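EH1AB1 (Metagenome, PDB 6I8F) hydrolyses esters and adopts the alpha/beta-hydrolase fold, probably using a Ser-His-Asp triad with its serine on a nucleophile elbow. Local coordinates at residues 80-84 against 160-164; 136-141 against 235-241; 182-186 against 246-250. One frame throughout, in Å; residues are numbered along the deposited sequence.

Contact 1 (80-84 against 160-164); sequences RFRRY and ESFGA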
loop_
_atom_site.group_PDB
_atom_site.type_symbol
_atom_site.label_atom_id
_atom_site.label_comp_id
_atom_site.label_asym_id
_atom_site.label_seq_id
_atom_site.Cartn_x
_atom_site.Cartn_y
_atom_site.Cartn_z
ATOM N N ARG A 80 -16.343 19.481 -17.878
ATOM C CA ARG A 80 -15.150 19.385 -18.664
ATOM C C ARG A 80 -14.244 18.311 -18.053
ATOM O O ARG A 80 -14.238 18.084 -16.840
ATOM C CB ARG A 80 -14.478 20.756 -18.729
ATOM C CG ARG A 80 -15.254 21.768 -19.563
ATOM C CD ARG A 80 -14.654 23.156 -19.457
ATOM N NE ARG A 80 -14.676 23.640 -18.081
ATOM C CZ ARG A 80 -14.098 24.760 -17.656
ATOM N NH1 ARG A 80 -13.463 25.548 -18.509
ATOM N NH2 ARG A 80 -14.161 25.092 -16.378
ATOM N N PHE A 81 -13.460 17.669 -18.912
ATOM C CA PHE A 81 -12.503 16.666 -18.475
ATOM C C PHE A 81 -11.187 16.869 -19.231
ATOM O O PHE A 81 -11.144 17.504 -20.300
ATOM C CB PHE A 81 -13.064 15.265 -18.704
ATOM C CG PHE A 81 -13.394 14.978 -20.144
ATOM C CD1 PHE A 81 -12.397 14.596 -21.032
ATOM C CD2 PHE A 81 -14.687 15.126 -20.619
ATOM C CE1 PHE A 81 -12.695 14.359 -22.367
ATOM C CE2 PHE A 81 -14.985 14.869 -21.950
ATOM C CZ PHE A 81 -13.985 14.495 -22.826
ATOM N N ARG A 82 -10.119 16.299 -18.668
ATOM C CA ARG A 82 -8.855 16.201 -19.359
ATOM C C ARG A 82 -8.336 14.768 -19.205
ATOM O O ARG A 82 -8.258 14.250 -18.099
ATOM C CB ARG A 82 -7.893 17.262 -18.831
ATOM C CG ARG A 82 -6.493 17.148 -19.413
ATOM C CD ARG A 82 -5.635 18.315 -19.008
ATOM N NE ARG A 82 -6.165 19.580 -19.484
ATOM C CZ ARG A 82 -5.814 20.762 -18.990
ATOM N NH1 ARG A 82 -4.823 20.847 -18.119
ATOM N NH2 ARG A 82 -6.473 21.851 -19.345
ATOM N N ARG A 83 -8.060 14.119 -20.335
ATOM C CA ARG A 83 -7.569 12.750 -20.366
ATOM C C ARG A 83 -6.056 12.779 -20.559
ATOM O O ARG A 83 -5.540 13.550 -21.384
ATOM C CB ARG A 83 -8.190 11.925 -21.497
ATOM C CG ARG A 83 -9.700 12.056 -21.601
ATOM C CD ARG A 83 -10.309 10.905 -22.371
ATOM N NE ARG A 83 -10.043 11.003 -23.792
ATOM C CZ ARG A 83 -9.860 9.971 -24.607
ATOM N NH1 ARG A 83 -9.521 8.783 -24.128
ATOM N NH2 ARG A 83 -10.004 10.142 -25.907
ATOM N N TYR A 84 -5.371 11.940 -19.779
ATOM C CA TYR A 84 -3.945 11.782 -19.857
ATOM C C TYR A 84 -3.620 10.328 -20.217
ATOM O O TYR A 84 -4.004 9.404 -19.491
ATOM C CB TYR A 84 -3.302 12.127 -18.518
ATOM C CG TYR A 84 -3.643 13.475 -17.943
ATOM C CD1 TYR A 84 -4.780 13.669 -17.166
ATOM C CD2 TYR A 84 -2.785 14.549 -18.110
ATOM C CE1 TYR A 84 -5.064 14.900 -16.593
ATOM C CE2 TYR A 84 -3.058 15.785 -17.547
ATOM C CZ TYR A 84 -4.193 15.961 -16.776
ATOM O OH TYR A 84 -4.444 17.184 -16.216
ATOM N N GLU A 160 -15.748 2.985 -23.795
ATOM C CA GLU A 160 -14.996 2.832 -25.046
ATOM C C GLU A 160 -14.701 4.200 -25.689
ATOM O O GLU A 160 -13.613 4.383 -26.233
ATOM C CB GLU A 160 -15.737 1.870 -25.969
ATOM C CG GLU A 160 -15.675 0.445 -25.464
ATOM C CD GLU A 160 -16.270 -0.591 -26.396
ATOM O OE1 GLU A 160 -17.279 -0.264 -27.058
ATOM O OE2 GLU A 160 -15.733 -1.723 -26.452
ATOM N N SER A 161 -15.642 5.149 -25.601
ATOM C CA SER A 161 -15.474 6.491 -26.164
ATOM C C SER A 161 -14.310 7.204 -25.477
ATOM O O SER A 161 -13.656 8.023 -26.081
ATOM C CB SER A 161 -16.725 7.345 -26.046
ATOM O OG SER A 161 -17.894 6.577 -26.268
ATOM N N PHE A 162 -14.100 6.910 -24.190
ATOM C CA PHE A 162 -13.035 7.527 -23.407
ATOM C C PHE A 162 -11.768 6.652 -23.412
ATOM O O PHE A 162 -10.838 6.922 -22.664
ATOM C CB PHE A 162 -13.546 7.787 -21.986
ATOM C CG PHE A 162 -14.603 8.857 -21.902
ATOM C CD1 PHE A 162 -15.946 8.542 -22.041
ATOM C CD2 PHE A 162 -14.252 10.188 -21.717
ATOM C CE1 PHE A 162 -16.913 9.531 -21.986
ATOM C CE2 PHE A 162 -15.224 11.175 -21.650
ATOM C CZ PHE A 162 -16.551 10.845 -21.794
ATOM N N GLY A 163 -11.728 5.616 -24.262
ATOM C CA GLY A 163 -10.580 4.715 -24.376
ATOM C C GLY A 163 -10.292 3.989 -23.067
ATOM O O GLY A 163 -9.119 3.723 -22.732
ATOM N N ALA A 164 -11.370 3.661 -22.349
ATOM C CA ALA A 164 -11.329 3.078 -21.030
ATOM C C ALA A 164 -11.819 1.632 -21.065
ATOM O O ALA A 164 -12.846 1.313 -21.677
ATOM C CB ALA A 164 -12.161 3.888 -20.069
#

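Contact 2 (136-141 against 235-241); sequences APEHPF and AYVPEDT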
loop_
_atom_site.group_PDB
_atom_site.type_symbol
_atom_site.label_atom_id
_atom_site.label_comp_id
_atom_site.label_asym_id
_atom_site.label_seq_id
_atom_site.Cartn_x
_atom_site.Cartn_y
_atom_site.Cartn_z
ATOM N N ALA A 136 -18.658 25.488 -5.220
ATOM C CA ALA A 136 -19.274 26.474 -4.317
ATOM C C ALA A 136 -18.361 27.697 -4.230
ATOM O O ALA A 136 -17.158 27.562 -4.439
ATOM C CB ALA A 136 -19.467 25.849 -2.954
ATOM N N PRO A 137 -18.909 28.882 -3.904
ATOM C CA PRO A 137 -20.283 29.083 -3.458
ATOM C C PRO A 137 -21.347 29.095 -4.566
ATOM O O PRO A 137 -22.527 28.989 -4.263
ATOM C CB PRO A 137 -20.273 30.451 -2.748
ATOM C CG PRO A 137 -19.101 31.173 -3.355
ATOM C CD PRO A 137 -18.097 30.079 -3.661
ATOM N N GLU A 138 -20.918 29.191 -5.829
ATOM C CA GLU A 138 -21.819 29.391 -6.951
ATOM C C GLU A 138 -22.771 28.193 -7.051
ATOM O O GLU A 138 -23.957 28.349 -7.339
ATOM C CB GLU A 138 -21.027 29.587 -8.249
ATOM C CG GLU A 138 -20.184 30.849 -8.283
ATOM C CD GLU A 138 -18.773 30.753 -7.710
ATOM O OE1 GLU A 138 -18.484 29.808 -6.949
ATOM O OE2 GLU A 138 -17.956 31.644 -8.014
ATOM N N HIS A 139 -22.229 26.993 -6.823
ATOM C CA HIS A 139 -22.971 25.749 -6.954
ATOM C C HIS A 139 -22.722 24.920 -5.698
ATOM O O HIS A 139 -21.812 24.079 -5.664
ATOM C CB HIS A 139 -22.549 25.025 -8.242
ATOM C CG HIS A 139 -22.518 25.915 -9.437
ATOM N ND1 HIS A 139 -23.671 26.405 -10.017
ATOM C CD2 HIS A 139 -21.482 26.433 -10.137
ATOM C CE1 HIS A 139 -23.350 27.170 -11.040
ATOM N NE2 HIS A 139 -22.010 27.204 -11.136
ATOM N N PRO A 140 -23.468 25.204 -4.605
ATOM C CA PRO A 140 -23.193 24.591 -3.309
ATOM C C PRO A 140 -23.648 23.127 -3.267
ATOM O O PRO A 140 -24.280 22.658 -4.200
ATOM C CB PRO A 140 -23.992 25.451 -2.306
ATOM C CG PRO A 140 -25.087 26.101 -3.126
ATOM C CD PRO A 140 -24.579 26.164 -4.550
ATOM N N PHE A 141 -23.332 22.452 -2.158
ATOM C CA PHE A 141 -23.811 21.083 -1.885
ATOM C C PHE A 141 -25.296 21.013 -2.233
ATOM O O PHE A 141 -26.051 21.872 -1.786
ATOM C CB PHE A 141 -23.573 20.720 -0.414
ATOM C CG PHE A 141 -24.105 19.368 -0.015
ATOM C CD1 PHE A 141 -25.397 19.225 0.485
ATOM C CD2 PHE A 141 -23.319 18.233 -0.136
ATOM C CE1 PHE A 141 -25.892 17.979 0.843
ATOM C CE2 PHE A 141 -23.817 16.984 0.212
ATOM C CZ PHE A 141 -25.099 16.860 0.709
ATOM N N ALA A 235 -19.583 28.380 2.246
ATOM C CA ALA A 235 -19.824 28.501 0.831
ATOM C C ALA A 235 -20.553 27.248 0.332
ATOM O O ALA A 235 -21.434 27.316 -0.536
ATOM C CB ALA A 235 -18.507 28.723 0.122
ATOM N N TYR A 236 -20.194 26.098 0.913
ATOM C CA TYR A 236 -20.544 24.769 0.378
ATOM C C TYR A 236 -21.864 24.241 0.964
ATOM O O TYR A 236 -22.696 23.698 0.247
ATOM C CB TYR A 236 -19.383 23.814 0.667
ATOM C CG TYR A 236 -19.584 22.385 0.231
ATOM C CD1 TYR A 236 -19.961 22.073 -1.067
ATOM C CD2 TYR A 236 -19.370 21.340 1.119
ATOM C CE1 TYR A 236 -20.128 20.760 -1.473
ATOM C CE2 TYR A 236 -19.530 20.018 0.728
ATOM C CZ TYR A 236 -19.903 19.728 -0.573
ATOM O OH TYR A 236 -20.053 18.430 -0.961
ATOM N N VAL A 237 -22.032 24.373 2.283
ATOM C CA VAL A 237 -23.070 23.639 2.994
ATOM C C VAL A 237 -24.217 24.579 3.352
ATOM O O VAL A 237 -24.020 25.535 4.099
ATOM C CB VAL A 237 -22.514 22.947 4.250
ATOM C CG1 VAL A 237 -23.582 22.088 4.918
ATOM C CG2 VAL A 237 -21.289 22.110 3.920
ATOM N N PRO A 238 -25.444 24.326 2.843
ATOM C CA PRO A 238 -26.625 25.050 3.306
ATOM C C PRO A 238 -26.862 24.851 4.808
ATOM O O PRO A 238 -26.748 23.729 5.322
ATOM C CB PRO A 238 -27.789 24.447 2.503
ATOM C CG PRO A 238 -27.121 23.836 1.284
ATOM C CD PRO A 238 -25.762 23.379 1.770
ATOM N N GLU A 239 -27.180 25.954 5.491
ATOM C CA GLU A 239 -27.711 25.918 6.860
ATOM C C GLU A 239 -28.823 24.862 6.957
ATOM O O GLU A 239 -29.652 24.734 6.055
ATOM C CB GLU A 239 -28.252 27.298 7.230
ATOM C CG GLU A 239 -28.964 27.333 8.563
ATOM C CD GLU A 239 -29.405 28.723 8.985
ATOM O OE1 GLU A 239 -29.369 29.635 8.139
ATOM O OE2 GLU A 239 -29.769 28.887 10.161
ATOM N N ASP A 240 -28.828 24.113 8.064
ATOM C CA ASP A 240 -29.830 23.074 8.363
ATOM C C ASP A 240 -29.599 21.803 7.529
ATOM O O ASP A 240 -30.476 20.923 7.515
ATOM C CB ASP A 240 -31.282 23.488 8.080
ATOM C CG ASP A 240 -31.773 24.767 8.735
ATOM O OD1 ASP A 240 -31.453 24.996 9.920
ATOM O OD2 ASP A 240 -32.489 25.521 8.049
ATOM N N THR A 241 -28.474 21.699 6.809
ATOM C CA THR A 241 -28.145 20.423 6.192
ATOM C C THR A 241 -27.831 19.464 7.342
ATOM O O THR A 241 -27.129 19.828 8.271
ATOM C CB THR A 241 -26.999 20.530 5.175
ATOM O OG1 THR A 241 -27.346 21.519 4.205
ATOM C CG2 THR A 241 -26.723 19.222 4.459
HETATM O O HOH W 1 -23.114 29.070 -1.541
#

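Contact 3 (182-186 against 246-250); sequences AVVCQ and LRLSP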
loop_
_atom_site.group_PDB
_atom_site.type_symbol
_atom_site.label_atom_id
_atom_site.label_comp_id
_atom_site.label_asym_id
_atom_site.label_seq_id
_atom_site.Cartn_x
_atom_site.Cartn_y
_atom_site.Cartn_z
ATOM N N ALA A 182 -15.008 8.641 -2.502
ATOM C CA ALA A 182 -15.621 7.700 -1.563
ATOM C C ALA A 182 -17.142 7.681 -1.760
ATOM O O ALA A 182 -17.784 6.615 -1.759
ATOM C CB ALA A 182 -15.262 8.060 -0.145
ATOM N N VAL A 183 -17.713 8.876 -1.908
ATOM C CA VAL A 183 -19.160 9.051 -1.996
ATOM C C VAL A 183 -19.671 8.462 -3.311
ATOM O O VAL A 183 -20.717 7.832 -3.306
ATOM C CB VAL A 183 -19.555 10.526 -1.814
ATOM C CG1 VAL A 183 -20.995 10.797 -2.241
ATOM C CG2 VAL A 183 -19.333 10.967 -0.381
ATOM N N VAL A 184 -18.934 8.654 -4.418
ATOM C CA VAL A 184 -19.328 8.070 -5.708
ATOM C C VAL A 184 -19.510 6.554 -5.558
ATOM O O VAL A 184 -20.480 5.994 -6.062
ATOM C CB VAL A 184 -18.338 8.398 -6.847
ATOM C CG1 VAL A 184 -18.608 7.560 -8.091
ATOM C CG2 VAL A 184 -18.357 9.878 -7.196
ATOM N N CYS A 185 -18.564 5.894 -4.882
ATOM C CA CYS A 185 -18.627 4.430 -4.700
ATOM C C CYS A 185 -19.884 4.030 -3.919
ATOM O O CYS A 185 -20.582 3.083 -4.318
ATOM C CB CYS A 185 -17.401 3.901 -3.978
ATOM S SG CYS A 185 -15.876 4.113 -4.935
ATOM N N GLN A 186 -20.160 4.753 -2.830
ATOM C CA GLN A 186 -21.327 4.476 -1.970
ATOM C C GLN A 186 -22.629 4.751 -2.734
ATOM O O GLN A 186 -23.575 3.967 -2.618
ATOM C CB GLN A 186 -21.286 5.289 -0.677
ATOM C CG GLN A 186 -20.286 4.765 0.330
ATOM C CD GLN A 186 -20.493 5.408 1.674
ATOM O OE1 GLN A 186 -21.586 5.885 1.980
ATOM N NE2 GLN A 186 -19.438 5.435 2.476
ATOM N N LEU A 246 -24.717 11.152 4.235
ATOM C CA LEU A 246 -23.570 10.317 3.822
ATOM C C LEU A 246 -22.785 10.970 2.669
ATOM O O LEU A 246 -21.668 10.561 2.397
ATOM C CB LEU A 246 -24.062 8.922 3.421
ATOM C CG LEU A 246 -24.706 8.101 4.534
ATOM C CD1 LEU A 246 -25.172 6.764 3.998
ATOM C CD2 LEU A 246 -23.759 7.911 5.704
ATOM N N ARG A 247 -23.365 11.958 1.978
ATOM C CA ARG A 247 -22.612 12.712 0.966
ATOM C C ARG A 247 -21.637 13.685 1.635
ATOM O O ARG A 247 -20.694 14.123 0.993
ATOM C CB ARG A 247 -23.534 13.465 0.009
ATOM C CG ARG A 247 -24.352 12.557 -0.901
ATOM C CD ARG A 247 -25.517 13.293 -1.529
ATOM N NE ARG A 247 -26.432 13.821 -0.518
ATOM C CZ ARG A 247 -27.507 14.565 -0.782
ATOM N NH1 ARG A 247 -27.816 14.851 -2.032
ATOM N NH2 ARG A 247 -28.251 15.036 0.210
ATOM N N LEU A 248 -21.870 14.024 2.907
ATOM C CA LEU A 248 -20.929 14.847 3.684
ATOM C C LEU A 248 -20.069 13.988 4.618
ATOM O O LEU A 248 -19.027 14.437 5.080
ATOM C CB LEU A 248 -21.716 15.850 4.534
ATOM C CG LEU A 248 -22.440 16.976 3.803
ATOM C CD1 LEU A 248 -23.313 17.748 4.784
ATOM C CD2 LEU A 248 -21.460 17.919 3.129
ATOM N N SER A 249 -20.585 12.815 4.996
ATOM C CA SER A 249 -20.041 12.017 6.086
ATOM C C SER A 249 -20.061 10.541 5.706
ATOM O O SER A 249 -20.739 9.739 6.352
ATOM C CB SER A 249 -20.807 12.288 7.360
ATOM O OG SER A 249 -20.582 13.620 7.798
ATOM N N PRO A 250 -19.333 10.133 4.639
ATOM C CA PRO A 250 -19.384 8.746 4.176
ATOM C C PRO A 250 -18.882 7.725 5.212
ATOM O O PRO A 250 -19.260 6.547 5.136
ATOM C CB PRO A 250 -18.519 8.750 2.902
ATOM C CG PRO A 250 -17.617 9.969 3.045
ATOM C CD PRO A 250 -18.454 10.977 3.808
HETATM O O HOH W 2 -21.768 8.266 0.788
#

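Contact 1 (80-84 against 160-164)
This surface contact is an aromatic pair flanked by an arginine, joining strand 78-85, next to one edge of the central sheet, to the loop that follows helix 143-157. Phe81 and Arg83, two residues apart, both direct their CA-to-CB bonds toward the loop. The main loop partner is Phe162, whose ring presents its edge to the face of Phe81 in a T-shaped stack: the centroids lie 5.2 Å apart, the planes meet at 70°, and Phe81 CE2 comes within 3.7 Å of Phe162 CE2. Arg83 passes beside the same ring, Arg83 CD lying 4.1 Å from Phe162 CD2, so its aliphatic part extends the apolar patch. Beyond it the guanidinium lays one face over Phe162 CA and Ser161 O. Arg83 NH1 is only 2.7 Å from Phe162 O, but the angle is too poor for a hydrogen bond; Gln127 mediates instead, accepting from Arg83 NH1 through OE1 and donating to Phe162 O through NE2. Arg83 NH2 also holds a glycerol molecule, probably from the crystallisation liquor. The loop turns tightly here, with Gly163 N bonded to Glu160 O at 3.0 Å, and Gly163 takes a positive phi of 61°, a conformation that by itself favours glycine. Strand 78-85 runs antiparallel to both neighbours, 66-73 and 127-132. Phe81 packs on Phe72 of the first and on Ile129 and Ile131 of the second, while Tyr84 packs against helix 114-124.

Contact 2 (136-141 against 235-241)
The end of helix 230-236 and the proline-rich loop 136-141 interlock through small, matched bumps, burying 399 Å² between them. At the tight end the Pro137 ring, preceded by a cis peptide bond, sets Pro137 CB 3.8 Å from Ala235 CB. Ala136 CB settles in the hollow between Ala235 O, 3.4 Å away, and Tyr236 CA, 3.7 Å away, and also meets the edge of the Tyr236 ring. Water 1 bridges the two backbones, donating to Pro137 O (2.8 Å) and Ala235 O (2.6 Å). Next along, Phe141 N donates to Tyr236 O (2.8 Å), pinning the loop just where the helix ends. Phe141 is the largest bump. Phe141 CB rests over the face of the Tyr236 ring in a CH-pi contact, 3.9 Å from its centroid, and the Phe141 ring stands nearly upright to that ring (86°) as an offset edge-to-face pair. The Phe141 ring then reaches a notch lined by Pro238 CD and Thr241, with Phe141 CE1 3.9 Å from Thr241 CG2. That notch is shaped by the type II turn from Pro238 to Thr241, closed by Thr241 N on Pro238 O (3.1 Å). Tyr236 also stacks on Phe105. The APEHPF sequence and the HGGGF motif containing Phe105 are hallmarks of the hormone-sensitive-lipase-like branch of alpha/beta hydrolases, where HGGG forms the oxyanion hole.

Contact 3 (182-186 against 246-250)
Val183 pushes its side chain against the turn of loop 246-250, with Val183 CG2 3.7 Å from both Leu246 O and Arg247 O and 4.0 Å from Pro250 CG. Val183 belongs to helix 176-190, which in the alpha/beta-hydrolase fold leads away from the probable nucleophile elbow; the loop comes from the long connection between strands 198-202 and 262-267. The contact is thus a helix-to-loop packing, largely buried. Ala182, Val183 and Gln186 direct their CA-to-CB bonds toward the loop, as residues i, i+1 and i+4 of a helix can, since they share one side of it. The nearest CA atoms across the two segments are those of Val183 and Arg247, 5.8 Å apart. Pro250 is the main apolar counterpart: its ring lies beside Val183, and Pro250 CG reaches Ala182 CB at 4.4 Å. Arg247 lends only the start of its side chain, Arg247 CG standing 4.0 Å from Val183 CG1; its charged end leads away to a salt bridge with Asp245. Ile145 of helix 143-157 touches both Val183 and Arg247, and Tyr279 of helix 273-285 touches both Ala182 and Pro250, so a helix covers each of these pairs. Gln186 supplies the polar links. Gln186 NE2 hydrogen-bonds to Tyr279 OH as well as to the loop, and Gln186 OE1 accepts from water 2 (2.7 Å), which also donates to Leu246 O (2.8 Å). The direct bond to the loop is nearly straight: Gln186 NE2 to Pro250 O, 2.9 Å, with an N-H...O angle of 168°.

Contacts 2 and 3 adjoin, their centres 16 Å apart: Phe141 packs on Arg247 (Phe141 CE2 to Arg247 CB, 3.5 Å), and Tyr236 and Thr241 meet Leu248. Segments 235-241 and 246-250 both belong to the connection between strands 198-202 and 262-267, so together the two contacts tie this long excursion to the rest of the domain, at loop 136-141 and at helix 176-190. Contact 1 stands apart, 29 Å from contact 2 and 24 Å from contact 3 between centres, near the sheet edge. Helix 143-157 relates all three: 136-141 precedes it, 160-164 follows it, and Ile145 within it touches Tyr236, Val183 and Arg247. Contacts 1 and 2 interleave along the chain, as do 2 and 3.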